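Local coordinates for succinoglycan biosynthesis protein (Bacillus cereus ATCC 14579, PDB 2QGM), which is of unestablished function but belongs to the erythromycin esterase-like family and is named for a role in succinoglycan biosynthesis, at residues E398-I410 against V420-I432. Sequence-based numbering, arbitrary orientation.
Sequences EKWVKAKRPLLSI and VYFDTSLLEQFDI
Leu407 and Phe422 exchange backbone hydrogen bonds at the middle of a two-stranded antiparallel ribbon, 404-408 against 421-425, and the ribbon illustrates how a backbone ladder can be closed at its helical end by a shared carbonyl and a capping serine. Arg405 and Thr424 form the next hydrogen-bonded pair, and beyond Leu407 the N-H of Ser409 reaches Val420 O at 2.8 Å.

The two faces differ. On one, Leu408 lies against Tyr421: its CB meets CE1 of the ring at 3.6 Å, while CD1 sits over a ring face, a CH-pi contact of 4.1 Å to the centroid. Pro406 CB adds an oblique touch at CD1 of the same ring. On the other face, a chi1 of 176° swings CG of Leu407 away from the backbone N, and the branches then aim CD1 at Leu426 CD1, 3.7 Å away, and CD2 at Thr424 CG2 and Phe430 CE2.

At the helical end, Val401 O near the end of helix 395-402 takes two donors. Ser425 OG arrives in the carbonyl plane on a lone pair (2.8 Å), and Leu427 N comes from above that plane in a nearly straight bond (174°). Ser425 is also the N-cap of helix 426-429, its OG accepting from Glu428 N, so one hydroxyl ties the two helix ends together. Nearby, Lys404 NZ makes a salt bridge to Glu428 OE1 at 3.4 Å.

Outward, Tyr421 OH is held by Pro368 O, and Trp400 meets Phe374, at the start of helix 374-380, edge-to-face. Phe430 rests on helix 307-310 as the chain heads into strand 432-439 of the main mixed sheet. The two-stranded sheet, separate from that one, touches helix 374-380 through Arg405, Leu408 and Tyr421, and Ser409 just beyond it reaches helix 307-310.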
# COMPACT_ATOMS: atom_id res chain seq x y z
N GLU A 398 -19.90 15.49 -11.14
CA GLU A 398 -19.02 16.33 -10.34
C GLU A 398 -19.62 16.66 -8.99
O GLU A 398 -18.95 16.59 -7.96
CB GLU A 398 -18.72 17.63 -11.09
CG GLU A 398 -18.22 18.76 -10.21
CD GLU A 398 -17.85 19.99 -11.01
OE1 GLU A 398 -18.60 20.34 -11.94
OE2 GLU A 398 -16.82 20.62 -10.69
N LYS A 399 -20.89 17.04 -8.99
CA LYS A 399 -21.58 17.38 -7.75
C LYS A 399 -21.65 16.13 -6.88
O LYS A 399 -21.56 16.19 -5.65
CB LYS A 399 -22.99 17.88 -8.08
CG LYS A 399 -23.67 18.65 -6.97
CD LYS A 399 -25.03 19.16 -7.44
CE LYS A 399 -25.73 19.95 -6.36
NZ LYS A 399 -25.92 19.13 -5.13
N TRP A 400 -21.77 14.98 -7.55
CA TRP A 400 -21.87 13.69 -6.88
C TRP A 400 -20.61 13.29 -6.10
O TRP A 400 -20.70 12.94 -4.93
CB TRP A 400 -22.21 12.62 -7.92
CG TRP A 400 -22.22 11.21 -7.40
CD1 TRP A 400 -23.14 10.65 -6.56
CD2 TRP A 400 -21.29 10.17 -7.72
NE1 TRP A 400 -22.83 9.33 -6.34
CE2 TRP A 400 -21.70 9.01 -7.04
CE3 TRP A 400 -20.14 10.12 -8.52
CZ2 TRP A 400 -21.00 7.80 -7.13
CZ3 TRP A 400 -19.44 8.91 -8.61
CH2 TRP A 400 -19.88 7.77 -7.92
N VAL A 401 -19.44 13.34 -6.74
CA VAL A 401 -18.20 12.96 -6.06
C VAL A 401 -17.81 13.90 -4.92
O VAL A 401 -17.08 13.50 -4.01
CB VAL A 401 -17.01 12.87 -7.03
CG1 VAL A 401 -17.23 11.74 -8.03
CG2 VAL A 401 -16.82 14.19 -7.74
N LYS A 402 -18.28 15.14 -4.99
CA LYS A 402 -17.97 16.14 -3.97
C LYS A 402 -18.94 16.09 -2.80
O LYS A 402 -18.70 16.70 -1.75
CB LYS A 402 -18.00 17.55 -4.59
CG LYS A 402 -16.82 17.86 -5.50
CD LYS A 402 -16.95 19.23 -6.13
CE LYS A 402 -15.72 19.59 -6.96
NZ LYS A 402 -14.50 19.75 -6.12
N ALA A 403 -20.04 15.37 -2.97
CA ALA A 403 -21.05 15.24 -1.93
C ALA A 403 -20.66 14.13 -0.95
O ALA A 403 -19.81 13.30 -1.26
CB ALA A 403 -22.40 14.92 -2.56
N LYS A 404 -21.27 14.14 0.23
CA LYS A 404 -20.98 13.11 1.22
C LYS A 404 -21.98 11.97 1.13
O LYS A 404 -23.19 12.18 1.20
CB LYS A 404 -21.01 13.70 2.64
CG LYS A 404 -19.84 14.62 2.97
CD LYS A 404 -19.78 14.91 4.46
CE LYS A 404 -18.67 15.89 4.81
NZ LYS A 404 -17.34 15.44 4.30
N ARG A 405 -21.46 10.76 0.95
CA ARG A 405 -22.29 9.57 0.83
C ARG A 405 -21.52 8.39 1.42
O ARG A 405 -20.31 8.47 1.61
CB ARG A 405 -22.59 9.28 -0.64
CG ARG A 405 -23.27 10.41 -1.40
CD ARG A 405 -24.76 10.47 -1.13
NE ARG A 405 -25.46 11.33 -2.09
CZ ARG A 405 -25.70 12.63 -1.91
NH1 ARG A 405 -25.31 13.24 -0.79
NH2 ARG A 405 -26.33 13.32 -2.85
N PRO A 406 -22.22 7.29 1.71
CA PRO A 406 -21.53 6.12 2.27
C PRO A 406 -20.49 5.58 1.30
O PRO A 406 -20.73 5.51 0.09
CB PRO A 406 -22.66 5.13 2.51
CG PRO A 406 -23.84 6.02 2.78
CD PRO A 406 -23.68 7.09 1.72
N LEU A 407 -19.32 5.22 1.83
CA LEU A 407 -18.25 4.66 1.02
C LEU A 407 -17.86 3.34 1.65
O LEU A 407 -17.58 3.27 2.85
CB LEU A 407 -17.04 5.59 0.97
CG LEU A 407 -15.82 5.05 0.21
CD1 LEU A 407 -16.13 4.98 -1.28
CD2 LEU A 407 -14.62 5.95 0.45
N LEU A 408 -17.84 2.28 0.85
CA LEU A 408 -17.50 0.96 1.33
C LEU A 408 -16.01 0.87 1.65
O LEU A 408 -15.19 1.43 0.93
CB LEU A 408 -17.82 -0.08 0.27
CG LEU A 408 -17.33 -1.49 0.60
CD1 LEU A 408 -18.18 -2.05 1.74
CD2 LEU A 408 -17.42 -2.38 -0.64
N SER A 409 -15.68 0.17 2.72
CA SER A 409 -14.29 -0.02 3.12
C SER A 409 -14.23 -1.24 4.04
O SER A 409 -14.76 -1.23 5.15
CB SER A 409 -13.77 1.22 3.84
OG SER A 409 -12.35 1.21 3.90
N ILE A 410 -13.58 -2.29 3.55
CA ILE A 410 -13.48 -3.55 4.30
C ILE A 410 -12.02 -3.93 4.54
O ILE A 410 -11.23 -4.02 3.60
CB ILE A 410 -14.16 -4.71 3.55
CG1 ILE A 410 -15.63 -4.35 3.26
CG2 ILE A 410 -14.08 -5.98 4.39
CD1 ILE A 410 -16.34 -5.38 2.41
N VAL A 420 -19.03 -1.34 7.73
CA VAL A 420 -18.12 -1.32 6.59
C VAL A 420 -18.41 -0.18 5.61
O VAL A 420 -17.81 -0.11 4.54
CB VAL A 420 -18.15 -2.68 5.83
CG1 VAL A 420 -17.46 -3.76 6.67
CG2 VAL A 420 -19.58 -3.08 5.52
N TYR A 421 -19.33 0.70 5.98
CA TYR A 421 -19.67 1.86 5.16
C TYR A 421 -19.34 3.12 5.95
O TYR A 421 -19.63 3.19 7.15
CB TYR A 421 -21.14 1.83 4.76
CG TYR A 421 -21.38 0.99 3.53
CD1 TYR A 421 -21.01 1.44 2.27
CD2 TYR A 421 -21.94 -0.28 3.64
CE1 TYR A 421 -21.19 0.64 1.14
CE2 TYR A 421 -22.12 -1.09 2.52
CZ TYR A 421 -21.74 -0.63 1.27
OH TYR A 421 -21.92 -1.43 0.17
N PHE A 422 -18.74 4.09 5.29
CA PHE A 422 -18.34 5.33 5.93
C PHE A 422 -18.74 6.57 5.16
O PHE A 422 -18.49 6.68 3.95
CB PHE A 422 -16.82 5.31 6.14
CG PHE A 422 -16.35 4.17 6.98
CD1 PHE A 422 -16.27 4.30 8.37
CD2 PHE A 422 -16.03 2.94 6.41
CE1 PHE A 422 -15.87 3.22 9.17
CE2 PHE A 422 -15.63 1.86 7.19
CZ PHE A 422 -15.56 2.00 8.58
N ASP A 423 -19.35 7.52 5.86
CA ASP A 423 -19.80 8.76 5.25
C ASP A 423 -18.63 9.69 4.94
O ASP A 423 -17.90 10.12 5.84
CB ASP A 423 -20.81 9.45 6.16
CG ASP A 423 -21.47 10.63 5.49
OD1 ASP A 423 -20.78 11.64 5.26
OD2 ASP A 423 -22.68 10.54 5.18
N THR A 424 -18.47 10.00 3.66
CA THR A 424 -17.39 10.87 3.21
C THR A 424 -17.59 11.25 1.75
O THR A 424 -18.58 10.85 1.12
CB THR A 424 -16.02 10.17 3.37
OG1 THR A 424 -14.97 11.08 3.01
CG2 THR A 424 -15.94 8.94 2.47
N SER A 425 -16.66 12.03 1.21
CA SER A 425 -16.71 12.46 -0.18
C SER A 425 -15.70 11.65 -0.97
O SER A 425 -14.57 11.44 -0.52
CB SER A 425 -16.37 13.95 -0.28
OG SER A 425 -15.86 14.28 -1.56
N LEU A 426 -16.10 11.19 -2.16
CA LEU A 426 -15.21 10.38 -2.98
C LEU A 426 -13.99 11.17 -3.47
O LEU A 426 -12.87 10.68 -3.37
CB LEU A 426 -15.97 9.79 -4.17
CG LEU A 426 -15.25 8.62 -4.85
CD1 LEU A 426 -15.22 7.39 -3.94
CD2 LEU A 426 -15.98 8.30 -6.15
N LEU A 427 -14.21 12.37 -4.00
CA LEU A 427 -13.11 13.21 -4.49
C LEU A 427 -12.17 13.58 -3.33
O LEU A 427 -10.96 13.73 -3.52
CB LEU A 427 -13.64 14.49 -5.13
CG LEU A 427 -12.56 15.51 -5.49
CD1 LEU A 427 -11.64 14.93 -6.58
CD2 LEU A 427 -13.21 16.80 -5.97
N GLU A 428 -12.75 13.74 -2.15
CA GLU A 428 -12.00 14.08 -0.95
C GLU A 428 -10.92 13.04 -0.68
O GLU A 428 -9.83 13.36 -0.21
CB GLU A 428 -12.97 14.14 0.24
CG GLU A 428 -12.37 14.58 1.57
CD GLU A 428 -13.38 14.50 2.70
OE1 GLU A 428 -14.53 14.93 2.50
OE2 GLU A 428 -13.02 14.02 3.80
N GLN A 429 -11.24 11.79 -1.00
CA GLN A 429 -10.34 10.67 -0.77
C GLN A 429 -9.49 10.26 -1.97
O GLN A 429 -8.31 9.98 -1.82
CB GLN A 429 -11.15 9.45 -0.31
CG GLN A 429 -12.12 9.76 0.82
CD GLN A 429 -11.41 10.20 2.07
OE1 GLN A 429 -12.04 10.69 3.02
NE2 GLN A 429 -10.09 10.04 2.09
N PHE A 430 -10.10 10.25 -3.15
CA PHE A 430 -9.39 9.80 -4.35
C PHE A 430 -9.46 10.72 -5.56
O PHE A 430 -10.52 11.25 -5.90
CB PHE A 430 -9.93 8.42 -4.77
CG PHE A 430 -10.12 7.45 -3.62
CD1 PHE A 430 -9.04 7.05 -2.83
CD2 PHE A 430 -11.38 6.89 -3.37
CE1 PHE A 430 -9.21 6.11 -1.81
CE2 PHE A 430 -11.56 5.96 -2.35
CZ PHE A 430 -10.47 5.56 -1.57
N ASP A 431 -8.32 10.90 -6.23
CA ASP A 431 -8.28 11.73 -7.43
C ASP A 431 -8.95 10.93 -8.55
O ASP A 431 -9.72 11.46 -9.35
CB ASP A 431 -6.83 12.02 -7.85
CG ASP A 431 -6.08 12.87 -6.83
OD1 ASP A 431 -6.62 13.92 -6.42
OD2 ASP A 431 -4.95 12.50 -6.46
N ILE A 432 -8.63 9.64 -8.56
CA ILE A 432 -9.10 8.69 -9.56
C ILE A 432 -9.56 7.41 -8.89
O ILE A 432 -9.11 7.08 -7.79
CB ILE A 432 -7.92 8.32 -10.52
CG1 ILE A 432 -7.39 9.57 -11.19
CG2 ILE A 432 -8.37 7.32 -11.58
CD1 ILE A 432 -6.01 9.39 -11.79